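Local coordinates for protein ChiX (Serratia marcescens, PDB 5OPZ) that hydrolyses the L-Ala–D-Glu bond of peptidoglycan peptides as a zinc enzyme and is required for chitinase secretion by the bacterium, at residues A[40-45]-A[80-85]; A[27-32]-A[111-116]; A[74-79]-A[128-133]. All blocks are in the same frame, centred on the assembly; numbering follows the deposited sequence. Where two conformers were deposited one is given.

How the contacts relate
Contacts 1 and 3 join neighbouring strands of one antiparallel four-stranded sheet ordered 44-48, 77-82, 127-130, 113-115, and contact 2 lays helix 27-39 against the strand 113-115 end of it. Strand 77-82 serves both contact 1 and contact 3, whose centres lie about 20 Å apart on opposite sides of the chain's centre; V80 still packs on F128 between them. Contacts 2 and 3 have centres only about 7 Å apart, and L29 and I111 of contact 2 reach the residues of contact 3. Along the chain, contact 1 is nested within the loop closed by contact 2, while contact 3 crosses both. The sheet thus joins early and late parts of the chain, with the zinc site on one of its faces, at contact 3.

Contact 1: A[40-45]-A[80-85]; sequences SLVPFS and VVAMPA
V80 meets the ring of F44, its CG1 lying 3.8 Å from F44 CD2, with the two side chains oblique to one another. The ring comes within reach because F44 CG sits between the backbone N and the carbonyl carbon (chi1 71°), and helix 27-39 (I33, A36 and L37) and I98 of helix 92-109 pack around it. The backbone of V80 also contributes a CA-H...O contact to S45 O. At V81 the strands form an antiparallel hydrogen-bonded pair with S45: S45 N donates to V81 O and V81 N donates to S45 O, both at 2.9 Å. V81 CG1 stands 4.1 Å from S45 CB, on the face where V88 and W90 touch V81 and helix 15-21 touches S45. A82 is the non-hydrogen-bonded partner of F44, with CA atoms 4.3 Å apart, and it turns to the same face as that ring; its CB touches V42 CG1 at 4.1 Å, while its N bonds to Y95 OH. M83 then donates its N-H to P43 O at 2.8 Å, nearly straight (168°). The bond extends the pairing past the last strand residue. In one of its two conformers, M83 CG lies over the backbone near S45 N before the chain bends toward F14 and V88. Finally, P84 CA approaches P43 CD at 4.1 Å, so the P43 ring meets the backbone of P84 where the strands give way to loops. The arrangement is that of an antiparallel pair at the sheet margin: strand 44-48 is one of the two outermost strands, and F44 on it is covered by helices 27-39 and 92-109.

Contact 2: A[27-32]-A[111-116]; sequences PDLVRV and IIVEWG
The CA of D28 lies nearest that of I111, and that of L29 nearest V113, 8.0 Å apart in each pair, a separation at which the first turns of helix 27-39 meet the chain entering strand 113-115 through side chains, without a hydrogen bond between them. I111 gives the largest share of the contact. Its CG1 lies anti to the carbonyl carbon, and chi2 of 163° carries CD1 outward in a nearly extended line. That methyl comes to 3.8 Å from D28 CB and 4.1 Å from V32 CG2, so it rests between residues one helical turn apart. The side chains of V32 and I111 run obliquely to each other. The guanidinium of R31 flanks the same methyl more loosely. D28 OD2 hydrogen-bonds Y135 OH; in one of the two conformers of R31, its NH2 also forms a salt bridge of 3.0 Å with D28 OD1, meeting that oxygen from above the carboxylate plane. The carboxylate sits beside an apolar contact, at a partly exposed edge of the interface. Deeper in, V113 takes over from I111. Its CG2 touches V32 CG1 at 4.1 Å, the two valines lying antiparallel, side by side, and its CG1 lies 4.3 Å from L29 CD1. The two branches of V113 thus serve different helix residues. L29 goes on to L130, and V113 also touches F128 of strand 127-130 and A106 of helix 92-109, which continues the apolar layer across the next strand and on to a second helix. The pattern is alpha/beta layer packing: a helix lies on the apolar face of a sheet, here at the end formed by outermost strand 113-115, and mainly aliphatic side chains bridge the layers.

Contact 3: A[74-79]-A[128-133]; sequences TGHAVD and FQLTFR. With ZN (zinc ion), chain C.
A77 and Q129 stand opposite each other as an antiparallel non-hydrogen-bonded pair, with CA atoms 4.1 Å apart. Around them the strands, at 174° to one another, are joined by three backbone bonds: V78 N to F128 O, F128 N to V78 O, and L130 N to H76 O. The side chain of Q129 can be followed outward from this pair. Its CB lies 3.3 Å from H76 O and 3.8 Å from A77 CB. CG falls between the backbone N and the carbonyl carbon (chi1 64°), and chi2 is extended (-178°), carrying CD away from strand 77-82. At the tip, OE1 hydrogen-bonds H127 NE2 and NE2 hydrogen-bonds E114 OE1, fixing the rotation of the amide. On the same face as A77 and Q129, D79 binds the zinc ion through OD1 at 2.0 Å, whereas OD2 remains 2.9 Å from the metal; H72 and H127 are the other protein ligands. The opposite face is apolar: V78 CG2 lies 4.2 Å from F128 CB, V78 also meets helix 27-39, and the F128 ring stacks on W115. Just before strand 77-82 begins, H76 CD2 touches L130 CD1 at 4.0 Å, their side chains crossing at about a right angle, and H76 ND1 shares a 2.7 Å hydrogen bond with T74 OG1. The sheet thus separates an apolar face from a metal-binding one. Chemically, Q129 acts as a second-shell residue: its side-chain amide oxygen OE1 accepts from NE2 of H127, whose ND1 is on the zinc, which would orient that ring and probably make it a slightly stronger ligand, while the strand pairing brings D79 and H127 together on one face, consistent with their joint binding of zinc.

Contact 1: A[40-45]-A[80-85]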
ATOM      1  N   SER A  40      -1.445   4.185 -12.087  1.00  7.86           N
ATOM      2  CA  SER A  40      -2.539   4.828 -11.365  1.00  7.20           C
ATOM      3  C   SER A  40      -2.888   6.214 -11.895  1.00  7.91           C
ATOM      4  O   SER A  40      -1.998   7.024 -12.096  1.00 10.90           O
ATOM      5  CB  SER A  40      -2.169   4.969  -9.903  1.00  6.72           C
ATOM      6  OG  SER A  40      -3.267   5.467  -9.167  1.00  7.69           O
ATOM      7  N   LEU A  41      -4.177   6.478 -12.100  1.00  8.03           N
ATOM      8  CA  LEU A  41      -4.632   7.842 -12.404  1.00  8.97           C
ATOM      9  C   LEU A  41      -4.501   8.780 -11.201  1.00  7.82           C
ATOM     10  O   LEU A  41      -4.506   9.971 -11.346  1.00  9.45           O
ATOM     11  CB  LEU A  41      -6.085   7.824 -12.956  1.00 10.76           C
ATOM     12  CG  LEU A  41      -6.307   7.484 -14.433  1.00 13.06           C
ATOM     13  CD1 LEU A  41      -5.798   8.639 -15.290  1.00 15.11           C
ATOM     14  CD2 LEU A  41      -5.695   6.172 -14.880  1.00 13.65           C
ATOM     15  N   VAL A  42      -4.501   8.208 -10.024  1.00  7.88           N
ATOM     16  CA  VAL A  42      -4.464   8.919  -8.762  1.00  7.41           C
ATOM     17  C   VAL A  42      -3.050   8.831  -8.222  1.00  6.11           C
ATOM     18  O   VAL A  42      -2.578   7.734  -7.917  1.00  7.32           O
ATOM     19  CB  VAL A  42      -5.441   8.240  -7.771  1.00  7.59           C
ATOM     20  CG1 VAL A  42      -5.356   8.905  -6.417  1.00  8.73           C
ATOM     21  CG2 VAL A  42      -6.834   8.307  -8.350  1.00  8.96           C
ATOM     22  N   PRO A  43      -2.387   9.961  -8.028  1.00  5.86           N
ATOM     23  CA  PRO A  43      -1.089   9.910  -7.353  1.00  6.15           C
ATOM     24  C   PRO A  43      -1.221   9.356  -5.944  1.00  5.86           C
ATOM     25  O   PRO A  43      -2.246   9.558  -5.287  1.00  6.09           O
ATOM     26  CB  PRO A  43      -0.657  11.376  -7.299  1.00  7.30           C
ATOM     27  CG  PRO A  43      -1.490  12.078  -8.309  1.00  7.69           C
ATOM     28  CD  PRO A  43      -2.812  11.353  -8.227  1.00  6.63           C
ATOM     29  N   PHE A  44      -0.189   8.648  -5.488  1.00  5.76           N
ATOM     30  CA  PHE A  44      -0.177   8.075  -4.146  1.00  6.15           C
ATOM     31  C   PHE A  44       1.228   7.911  -3.660  1.00  6.42           C
ATOM     32  O   PHE A  44       2.174   7.834  -4.471  1.00  6.78           O
ATOM     33  CB  PHE A  44      -0.966   6.745  -4.108  1.00  6.49           C
ATOM     34  CG  PHE A  44      -0.284   5.593  -4.817  1.00  6.76           C
ATOM     35  CD1 PHE A  44      -0.507   5.348  -6.174  1.00  7.31           C
ATOM     36  CD2 PHE A  44       0.495   4.710  -4.111  1.00  6.58           C
ATOM     37  CE1 PHE A  44       0.090   4.272  -6.810  1.00  7.73           C
ATOM     38  CE2 PHE A  44       1.072   3.631  -4.758  1.00  8.40           C
ATOM     39  CZ  PHE A  44       0.878   3.413  -6.101  1.00  8.01           C
ATOM     40  N   SER A  45       1.369   7.856  -2.352  1.00  7.32           N
ATOM     41  CA  SER A  45       2.590   7.447  -1.715  1.00  8.47           C
ATOM     42  C   SER A  45       2.349   6.261  -0.827  1.00  8.47           C
ATOM     43  O   SER A  45       1.246   5.848  -0.600  1.00  8.09           O
ATOM     44  CB  SER A  45       3.220   8.637  -0.959  1.00 10.18           C
ATOM     45  OG  SER A  45       4.496   8.312  -0.408  1.00 13.32           O
ATOM     46  N   VAL A  80      -1.022   2.619   1.491  1.00  5.77           N
ATOM     47  CA  VAL A  80      -0.849   3.736   0.598  1.00  6.38           C
ATOM     48  C   VAL A  80      -1.715   4.904   1.063  1.00  6.64           C
ATOM     49  O   VAL A  80      -2.678   4.746   1.789  1.00  6.92           O
ATOM     50  CB  VAL A  80      -1.191   3.414  -0.875  1.00  6.41           C
ATOM     51  CG1 VAL A  80      -0.369   2.226  -1.366  1.00  7.17           C
ATOM     52  CG2 VAL A  80      -2.660   3.123  -1.067  1.00  6.25           C
ATOM     53  N   VAL A  81      -1.307   6.085   0.651  1.00  6.55           N
ATOM     54  CA  VAL A  81      -2.065   7.298   0.888  1.00  6.60           C
ATOM     55  C   VAL A  81      -2.279   7.995  -0.464  1.00  5.87           C
ATOM     56  O   VAL A  81      -1.296   8.278  -1.199  1.00  7.52           O
ATOM     57  CB  VAL A  81      -1.418   8.231   1.928  1.00  7.96           C
ATOM     58  CG1 VAL A  81      -0.040   8.646   1.559  1.00  8.92           C
ATOM     59  CG2 VAL A  81      -2.297   9.444   2.187  1.00  8.70           C
ATOM     60  N   ALA A  82      -3.559   8.279  -0.784  1.00  6.23           N
ATOM     61  CA  ALA A  82      -3.869   8.993  -2.046  1.00  6.59           C
ATOM     62  C   ALA A  82      -3.471  10.464  -1.912  1.00  6.52           C
ATOM     63  O   ALA A  82      -3.747  11.081  -0.879  1.00  6.99           O
ATOM     64  CB  ALA A  82      -5.333   8.908  -2.334  1.00  7.46           C
ATOM     65  N   MET A  83      -2.843  10.982  -2.971  0.70  7.38           N
ATOM     66  CA  MET A  83      -2.283  12.342  -2.989  0.70  7.56           C
ATOM     67  C   MET A  83      -2.764  13.147  -4.211  0.70  7.44           C
ATOM     68  O   MET A  83      -1.947  13.664  -4.969  0.70  8.30           O
ATOM     69  CB  MET A  83      -0.739  12.249  -3.054  0.70  9.88           C
ATOM     70  CG  MET A  83      -0.035  11.557  -1.926  0.70 12.33           C
ATOM     71  SD  MET A  83      -0.316  12.403  -0.392  0.70 14.27           S
ATOM     72  CE  MET A  83       0.556  13.943  -0.666  0.70 13.91           C
ATOM     73  N   PRO A  84      -4.079  13.183  -4.467  1.00  7.17           N
ATOM     74  CA  PRO A  84      -4.557  13.935  -5.616  1.00  7.30           C
ATOM     75  C   PRO A  84      -4.101  15.402  -5.562  1.00  8.03           C
ATOM     76  O   PRO A  84      -4.271  16.076  -4.527  1.00  9.80           O
ATOM     77  CB  PRO A  84      -6.079  13.812  -5.505  1.00  7.91           C
ATOM     78  CG  PRO A  84      -6.331  13.524  -4.047  1.00  7.93           C
ATOM     79  CD  PRO A  84      -5.185  12.695  -3.624  1.00  7.23           C
ATOM     80  N   ALA A  85      -3.478  15.826  -6.647  1.00  9.22           N
ATOM     81  CA  ALA A  85      -2.979  17.189  -6.738  1.00 10.74           C
ATOM     82  C   ALA A  85      -2.023  17.539  -5.597  1.00 10.62           C
ATOM     83  O   ALA A  85      -1.879  18.696  -5.196  1.00 11.86           O
ATOM     84  CB  ALA A  85      -4.122  18.199  -6.851  1.00 12.25           C
TER

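Contact 2: A[27-32]-A[111-116]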
ATOM      1  N   PRO A  27      10.966  -7.449  -1.753  0.70  8.30           N
ATOM      2  CA  PRO A  27      11.210  -6.985  -3.117  0.70  8.85           C
ATOM      3  C   PRO A  27      10.085  -7.229  -4.114  0.70  7.31           C
ATOM      4  O   PRO A  27       9.955  -6.459  -5.055  0.70  7.87           O
ATOM      5  CB  PRO A  27      12.513  -7.699  -3.498  0.70 10.52           C
ATOM      6  CG  PRO A  27      13.194  -7.990  -2.198  0.70 10.45           C
ATOM      7  CD  PRO A  27      12.097  -8.230  -1.210  0.70  9.26           C
ATOM      8  N   ASP A  28       9.334  -8.313  -3.994  1.00  7.69           N
ATOM      9  CA  ASP A  28       8.271  -8.602  -4.925  1.00  7.12           C
ATOM     10  C   ASP A  28       7.104  -7.621  -4.769  1.00  6.84           C
ATOM     11  O   ASP A  28       6.523  -7.178  -5.779  1.00  8.08           O
ATOM     12  CB  ASP A  28       7.795 -10.038  -4.851  1.00  7.45           C
ATOM     13  CG  ASP A  28       8.847 -11.025  -5.353  1.00  8.64           C
ATOM     14  OD1 ASP A  28       9.874 -10.601  -5.964  1.00 12.86           O
ATOM     15  OD2 ASP A  28       8.600 -12.221  -5.127  1.00  9.34           O
ATOM     16  N   LEU A  29       6.786  -7.246  -3.520  1.00  6.04           N
ATOM     17  CA  LEU A  29       5.754  -6.221  -3.333  1.00  5.18           C
ATOM     18  C   LEU A  29       6.262  -4.858  -3.801  1.00  5.52           C
ATOM     19  O   LEU A  29       5.531  -4.080  -4.376  1.00  6.43           O
ATOM     20  CB  LEU A  29       5.301  -6.226  -1.873  1.00  5.48           C
ATOM     21  CG  LEU A  29       4.156  -5.248  -1.572  1.00  5.89           C
ATOM     22  CD1 LEU A  29       2.935  -5.465  -2.404  1.00  6.46           C
ATOM     23  CD2 LEU A  29       3.753  -5.386  -0.099  1.00  6.81           C
ATOM     24  N   VAL A  30       7.536  -4.570  -3.550  1.00  6.44           N
ATOM     25  CA  VAL A  30       8.097  -3.337  -4.052  1.00  6.16           C
ATOM     26  C   VAL A  30       7.950  -3.243  -5.572  1.00  6.29           C
ATOM     27  O   VAL A  30       7.591  -2.196  -6.110  1.00  6.65           O
ATOM     28  CB  VAL A  30       9.577  -3.186  -3.674  1.00  7.19           C
ATOM     29  CG1 VAL A  30      10.208  -1.954  -4.337  1.00  8.54           C
ATOM     30  CG2 VAL A  30       9.712  -3.098  -2.166  1.00  8.57           C
ATOM     31  N   ARG A  31       8.242  -4.348  -6.250  0.71  6.56           N
ATOM     32  CA  ARG A  31       8.178  -4.327  -7.713  0.71  8.15           C
ATOM     33  C   ARG A  31       6.749  -3.997  -8.190  0.71  7.08           C
ATOM     34  O   ARG A  31       6.551  -3.138  -9.070  0.71  6.96           O
ATOM     35  CB  ARG A  31       8.659  -5.662  -8.226  0.71 10.79           C
ATOM     36  CG  ARG A  31       8.809  -5.735  -9.725  0.71 13.43           C
ATOM     37  CD  ARG A  31      10.019  -6.616 -10.057  0.71 16.16           C
ATOM     38  NE  ARG A  31       9.950  -7.880  -9.321  0.71 17.58           N
ATOM     39  CZ  ARG A  31       9.192  -8.927  -9.651  0.71 20.33           C
ATOM     40  NH1 ARG A  31       8.413  -8.929 -10.746  0.71 20.59           N
ATOM     41  NH2 ARG A  31       9.232 -10.000  -8.871  0.71 21.93           N
ATOM     42  N   VAL A  32       5.760  -4.586  -7.526  1.00  5.91           N
ATOM     43  CA  VAL A  32       4.384  -4.347  -7.882  1.00  6.08           C
ATOM     44  C   VAL A  32       3.957  -2.894  -7.628  1.00  5.44           C
ATOM     45  O   VAL A  32       3.345  -2.225  -8.491  1.00  6.11           O
ATOM     46  CB  VAL A  32       3.434  -5.302  -7.142  1.00  6.66           C
ATOM     47  CG1 VAL A  32       1.989  -4.878  -7.297  1.00  7.00           C
ATOM     48  CG2 VAL A  32       3.651  -6.742  -7.635  1.00  7.77           C
ATOM     49  N   ILE A 111       1.855 -12.098  -9.521  1.00  7.98           N
ATOM     50  CA  ILE A 111       1.788 -12.138  -8.050  1.00  8.50           C
ATOM     51  C   ILE A 111       0.412 -11.695  -7.624  1.00  8.44           C
ATOM     52  O   ILE A 111      -0.036 -10.660  -8.064  1.00 10.54           O
ATOM     53  CB  ILE A 111       2.819 -11.163  -7.459  1.00 10.12           C
ATOM     54  CG1 ILE A 111       4.236 -11.609  -7.794  1.00 11.91           C
ATOM     55  CG2 ILE A 111       2.643 -10.979  -5.952  1.00 10.69           C
ATOM     56  CD1 ILE A 111       5.233 -10.530  -7.603  1.00 11.73           C
ATOM     57  N   ILE A 112      -0.238 -12.415  -6.726  1.00  8.88           N
ATOM     58  CA  ILE A 112      -1.517 -11.968  -6.157  1.00  8.90           C
ATOM     59  C   ILE A 112      -1.214 -10.949  -5.049  1.00  7.95           C
ATOM     60  O   ILE A 112      -0.404 -11.200  -4.158  1.00  9.53           O
ATOM     61  CB  ILE A 112      -2.315 -13.183  -5.650  1.00  9.64           C
ATOM     62  CG1 ILE A 112      -2.748 -14.060  -6.827  1.00 12.18           C
ATOM     63  CG2 ILE A 112      -3.506 -12.730  -4.829  1.00  9.20           C
ATOM     64  CD1 ILE A 112      -3.320 -15.390  -6.377  1.00 13.81           C
ATOM     65  N   VAL A 113      -1.870  -9.784  -5.108  1.00  7.86           N
ATOM     66  CA  VAL A 113      -1.769  -8.828  -4.006  1.00  8.26           C
ATOM     67  C   VAL A 113      -3.162  -8.626  -3.467  1.00  8.72           C
ATOM     68  O   VAL A 113      -4.028  -8.198  -4.192  1.00 12.58           O
ATOM     69  CB  VAL A 113      -1.127  -7.489  -4.451  1.00  9.63           C
ATOM     70  CG1 VAL A 113      -1.124  -6.443  -3.332  1.00 10.22           C
ATOM     71  CG2 VAL A 113       0.280  -7.776  -4.972  1.00  9.89           C
ATOM     72  N   GLU A 114      -3.359  -8.856  -2.179  1.00  7.13           N
ATOM     73  CA  GLU A 114      -4.649  -8.670  -1.530  1.00  7.85           C
ATOM     74  C   GLU A 114      -4.788  -7.215  -1.143  1.00  6.22           C
ATOM     75  O   GLU A 114      -3.834  -6.579  -0.713  1.00  7.84           O
ATOM     76  CB  GLU A 114      -4.769  -9.529  -0.275  1.00 10.48           C
ATOM     77  CG  GLU A 114      -4.883 -11.022  -0.506  1.00 13.25           C
ATOM     78  CD  GLU A 114      -4.865 -11.839   0.785  1.00 16.02           C
ATOM     79  OE1 GLU A 114      -3.840 -11.863   1.509  1.00 16.71           O
ATOM     80  OE2 GLU A 114      -5.897 -12.458   1.082  1.00 25.05           O
ATOM     81  N   TRP A 115      -5.989  -6.706  -1.353  1.00  6.79           N
ATOM     82  CA  TRP A 115      -6.360  -5.332  -1.056  1.00  6.23           C
ATOM     83  C   TRP A 115      -7.359  -5.286   0.122  1.00  5.18           C
ATOM     84  O   TRP A 115      -8.339  -6.019   0.104  1.00  6.66           O
ATOM     85  CB  TRP A 115      -6.989  -4.689  -2.290  1.00  6.79           C
ATOM     86  CG  TRP A 115      -7.432  -3.299  -2.124  1.00  6.24           C
ATOM     87  CD1 TRP A 115      -6.795  -2.321  -1.411  1.00  6.67           C
ATOM     88  CD2 TRP A 115      -8.636  -2.701  -2.635  1.00  6.43           C
ATOM     89  NE1 TRP A 115      -7.485  -1.144  -1.505  1.00  6.12           N
ATOM     90  CE2 TRP A 115      -8.613  -1.341  -2.251  1.00  6.87           C
ATOM     91  CE3 TRP A 115      -9.679  -3.155  -3.452  1.00  7.08           C
ATOM     92  CZ2 TRP A 115      -9.663  -0.463  -2.593  1.00  6.75           C
ATOM     93  CZ3 TRP A 115     -10.700  -2.273  -3.804  1.00  6.85           C
ATOM     94  CH2 TRP A 115     -10.678  -0.960  -3.367  1.00  7.17           C
ATOM     95  N   GLY A 116      -7.148  -4.380   1.058  1.00  5.78           N
ATOM     96  CA  GLY A 116      -8.089  -4.205   2.173  1.00  5.99           C
ATOM     97  C   GLY A 116      -9.440  -3.731   1.737  1.00  6.26           C
ATOM     98  O   GLY A 116     -10.390  -3.833   2.487  1.00  7.63           O
TER

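Contact 3: A[74-79]-A[128-133]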
ATOM      1  N   THR A  74       6.922  -8.069   8.689  1.00  8.36           N
ATOM      2  CA  THR A  74       7.858  -8.926   7.985  1.00  9.16           C
ATOM      3  C   THR A  74       8.187  -8.382   6.583  1.00  9.52           C
ATOM      4  O   THR A  74       8.955  -8.979   5.873  1.00 12.79           O
ATOM      5  CB  THR A  74       7.249 -10.327   7.881  1.00 10.99           C
ATOM      6  OG1 THR A  74       5.927 -10.203   7.333  1.00 11.17           O
ATOM      7  CG2 THR A  74       7.192 -11.034   9.221  1.00 12.02           C
ATOM      8  N   GLY A  75       7.631  -7.236   6.199  1.00  8.25           N
ATOM      9  CA  GLY A  75       7.850  -6.676   4.891  1.00  8.21           C
ATOM     10  C   GLY A  75       6.825  -7.026   3.842  1.00  6.42           C
ATOM     11  O   GLY A  75       7.029  -6.742   2.675  1.00  7.08           O
ATOM     12  N   HIS A  76       5.707  -7.653   4.228  1.00  5.60           N
ATOM     13  CA  HIS A  76       4.752  -8.184   3.257  1.00  6.15           C
ATOM     14  C   HIS A  76       3.533  -7.267   3.008  1.00  4.84           C
ATOM     15  O   HIS A  76       2.582  -7.722   2.326  1.00  5.37           O
ATOM     16  CB  HIS A  76       4.303  -9.591   3.629  1.00  6.61           C
ATOM     17  CG  HIS A  76       5.404 -10.600   3.631  1.00  7.75           C
ATOM     18  ND1 HIS A  76       6.226 -10.798   4.716  1.00  8.92           N
ATOM     19  CD2 HIS A  76       5.790 -11.500   2.696  1.00  8.72           C
ATOM     20  CE1 HIS A  76       7.068 -11.775   4.445  1.00  9.94           C
ATOM     21  NE2 HIS A  76       6.840 -12.205   3.223  1.00 10.08           N
ATOM     22  N   ALA A  77       3.536  -6.034   3.521  1.00  5.17           N
ATOM     23  CA  ALA A  77       2.385  -5.164   3.325  1.00  5.66           C
ATOM     24  C   ALA A  77       2.791  -3.720   3.244  1.00  5.34           C
ATOM     25  O   ALA A  77       3.819  -3.309   3.760  1.00  5.94           O
ATOM     26  CB  ALA A  77       1.408  -5.367   4.468  1.00  6.02           C
ATOM     27  N   VAL A  78       1.962  -2.942   2.567  1.00  5.84           N
ATOM     28  CA  VAL A  78       2.059  -1.486   2.531  1.00  5.31           C
ATOM     29  C   VAL A  78       0.671  -0.904   2.754  1.00  4.89           C
ATOM     30  O   VAL A  78      -0.336  -1.496   2.342  1.00  6.11           O
ATOM     31  CB  VAL A  78       2.640  -0.953   1.199  1.00  6.25           C
ATOM     32  CG1 VAL A  78       4.072  -1.449   1.027  1.00  6.78           C
ATOM     33  CG2 VAL A  78       1.795  -1.357   0.026  1.00  6.96           C
ATOM     34  N   ASP A  79       0.656   0.284   3.371  1.00  4.75           N
ATOM     35  CA  ASP A  79      -0.500   1.183   3.338  1.00  5.59           C
ATOM     36  C   ASP A  79      -0.157   2.366   2.449  1.00  5.48           C
ATOM     37  O   ASP A  79       0.883   2.962   2.627  1.00  7.73           O
ATOM     38  CB  ASP A  79      -0.827   1.639   4.744  1.00  6.50           C
ATOM     39  CG  ASP A  79      -1.388   0.559   5.627  1.00  6.72           C
ATOM     40  OD1 ASP A  79      -1.671  -0.545   5.186  1.00  7.00           O
ATOM     41  OD2 ASP A  79      -1.560   0.810   6.818  1.00 10.41           O
ATOM     42  N   PHE A 128      -2.458  -3.032   1.239  1.00  4.07           N
ATOM     43  CA  PHE A 128      -2.170  -4.072   0.241  1.00  4.50           C
ATOM     44  C   PHE A 128      -1.153  -5.069   0.846  1.00  5.04           C
ATOM     45  O   PHE A 128      -0.227  -4.621   1.554  1.00  6.24           O
ATOM     46  CB  PHE A 128      -1.593  -3.512  -1.041  1.00  4.13           C
ATOM     47  CG  PHE A 128      -2.518  -2.618  -1.784  1.00  4.60           C
ATOM     48  CD1 PHE A 128      -2.672  -1.288  -1.454  1.00  4.81           C
ATOM     49  CD2 PHE A 128      -3.363  -3.151  -2.710  1.00  4.48           C
ATOM     50  CE1 PHE A 128      -3.516  -0.462  -2.174  1.00  5.15           C
ATOM     51  CE2 PHE A 128      -4.186  -2.351  -3.467  1.00  5.45           C
ATOM     52  CZ  PHE A 128      -4.294  -1.008  -3.171  1.00  4.97           C
ATOM     53  N   GLN A 129      -1.270  -6.358   0.523  1.00  5.45           N
ATOM     54  CA  GLN A 129      -0.298  -7.330   1.059  1.00  5.63           C
ATOM     55  C   GLN A 129      -0.086  -8.470   0.100  1.00  5.45           C
ATOM     56  O   GLN A 129      -0.970  -8.856  -0.650  1.00  6.36           O
ATOM     57  CB  GLN A 129      -0.693  -7.865   2.447  1.00  6.82           C
ATOM     58  CG  GLN A 129      -1.988  -8.656   2.441  1.00  7.97           C
ATOM     59  CD  GLN A 129      -2.372  -9.109   3.792  1.00  8.83           C
ATOM     60  OE1 GLN A 129      -2.389  -8.341   4.747  1.00 10.22           O
ATOM     61  NE2 GLN A 129      -2.629 -10.408   3.921  1.00 11.56           N
ATOM     62  N   LEU A 130       1.099  -9.065   0.240  1.00  5.29           N
ATOM     63  CA  LEU A 130       1.335 -10.380  -0.337  1.00  5.29           C
ATOM     64  C   LEU A 130       0.595 -11.440   0.491  1.00  5.55           C
ATOM     65  O   LEU A 130       0.403 -11.274   1.697  1.00  7.10           O
ATOM     66  CB  LEU A 130       2.822 -10.718  -0.321  1.00  5.40           C
ATOM     67  CG  LEU A 130       3.712  -9.761  -1.149  1.00  6.07           C
ATOM     68  CD1 LEU A 130       5.180 -10.067  -0.946  1.00  6.93           C
ATOM     69  CD2 LEU A 130       3.357  -9.812  -2.634  1.00  7.04           C
ATOM     70  N   THR A 131       0.139 -12.511  -0.149  1.00  6.41           N
ATOM     71  CA  THR A 131      -0.657 -13.509   0.573  1.00  7.17           C
ATOM     72  C   THR A 131       0.220 -14.392   1.443  1.00  7.24           C
ATOM     73  O   THR A 131       1.380 -14.660   1.103  1.00  7.78           O
ATOM     74  CB  THR A 131      -1.524 -14.430  -0.308  1.00  9.59           C
ATOM     75  OG1 THR A 131      -0.730 -15.324  -1.049  1.00 11.37           O
ATOM     76  CG2 THR A 131      -2.350 -13.696  -1.246  1.00  9.42           C
ATOM     77  N   PHE A 132      -0.375 -14.864   2.535  1.00  8.13           N
ATOM     78  CA  PHE A 132       0.269 -15.897   3.353  1.00  9.33           C
ATOM     79  C   PHE A 132       0.509 -17.190   2.589  1.00 10.35           C
ATOM     80  O   PHE A 132       1.545 -17.838   2.812  1.00 11.76           O
ATOM     81  CB  PHE A 132      -0.540 -16.171   4.611  1.00 10.24           C
ATOM     82  CG  PHE A 132      -0.326 -15.160   5.708  1.00 10.44           C
ATOM     83  CD1 PHE A 132       0.866 -15.093   6.421  1.00 11.26           C
ATOM     84  CD2 PHE A 132      -1.333 -14.277   6.059  1.00 12.57           C
ATOM     85  CE1 PHE A 132       1.052 -14.183   7.472  1.00 12.57           C
ATOM     86  CE2 PHE A 132      -1.167 -13.367   7.113  1.00 13.96           C
ATOM     87  CZ  PHE A 132       0.051 -13.299   7.784  1.00 14.01           C
ATOM     88  N   ARG A 133      -0.424 -17.570   1.709  0.70 10.21           N
ATOM     89  CA  ARG A 133      -0.255 -18.807   0.928  0.70 11.42           C
ATOM     90  C   ARG A 133       0.963 -18.743  -0.004  0.70 10.17           C
ATOM     91  O   ARG A 133       1.780 -19.676  -0.059  0.70 10.63           O
ATOM     92  CB  ARG A 133      -1.504 -19.173   0.127  0.70 13.37           C
ATOM     93  CG  ARG A 133      -2.719 -19.504   1.003  0.70 13.83           C
ATOM     94  CD  ARG A 133      -4.016 -19.426   0.198  0.70 17.70           C
ATOM     95  NE  ARG A 133      -5.244 -19.758   0.947  0.70 20.48           N
ATOM     96  CZ  ARG A 133      -5.597 -20.955   1.423  0.70 20.43           C
ATOM     97  NH1 ARG A 133      -6.754 -21.065   2.067  0.70 24.64           N
ATOM     98  NH2 ARG A 133      -4.835 -22.035   1.301  0.70 18.03           N
TER
HETATM   99 ZN    ZN C 201      -1.858  -2.078   6.444  1.00  7.54          ZN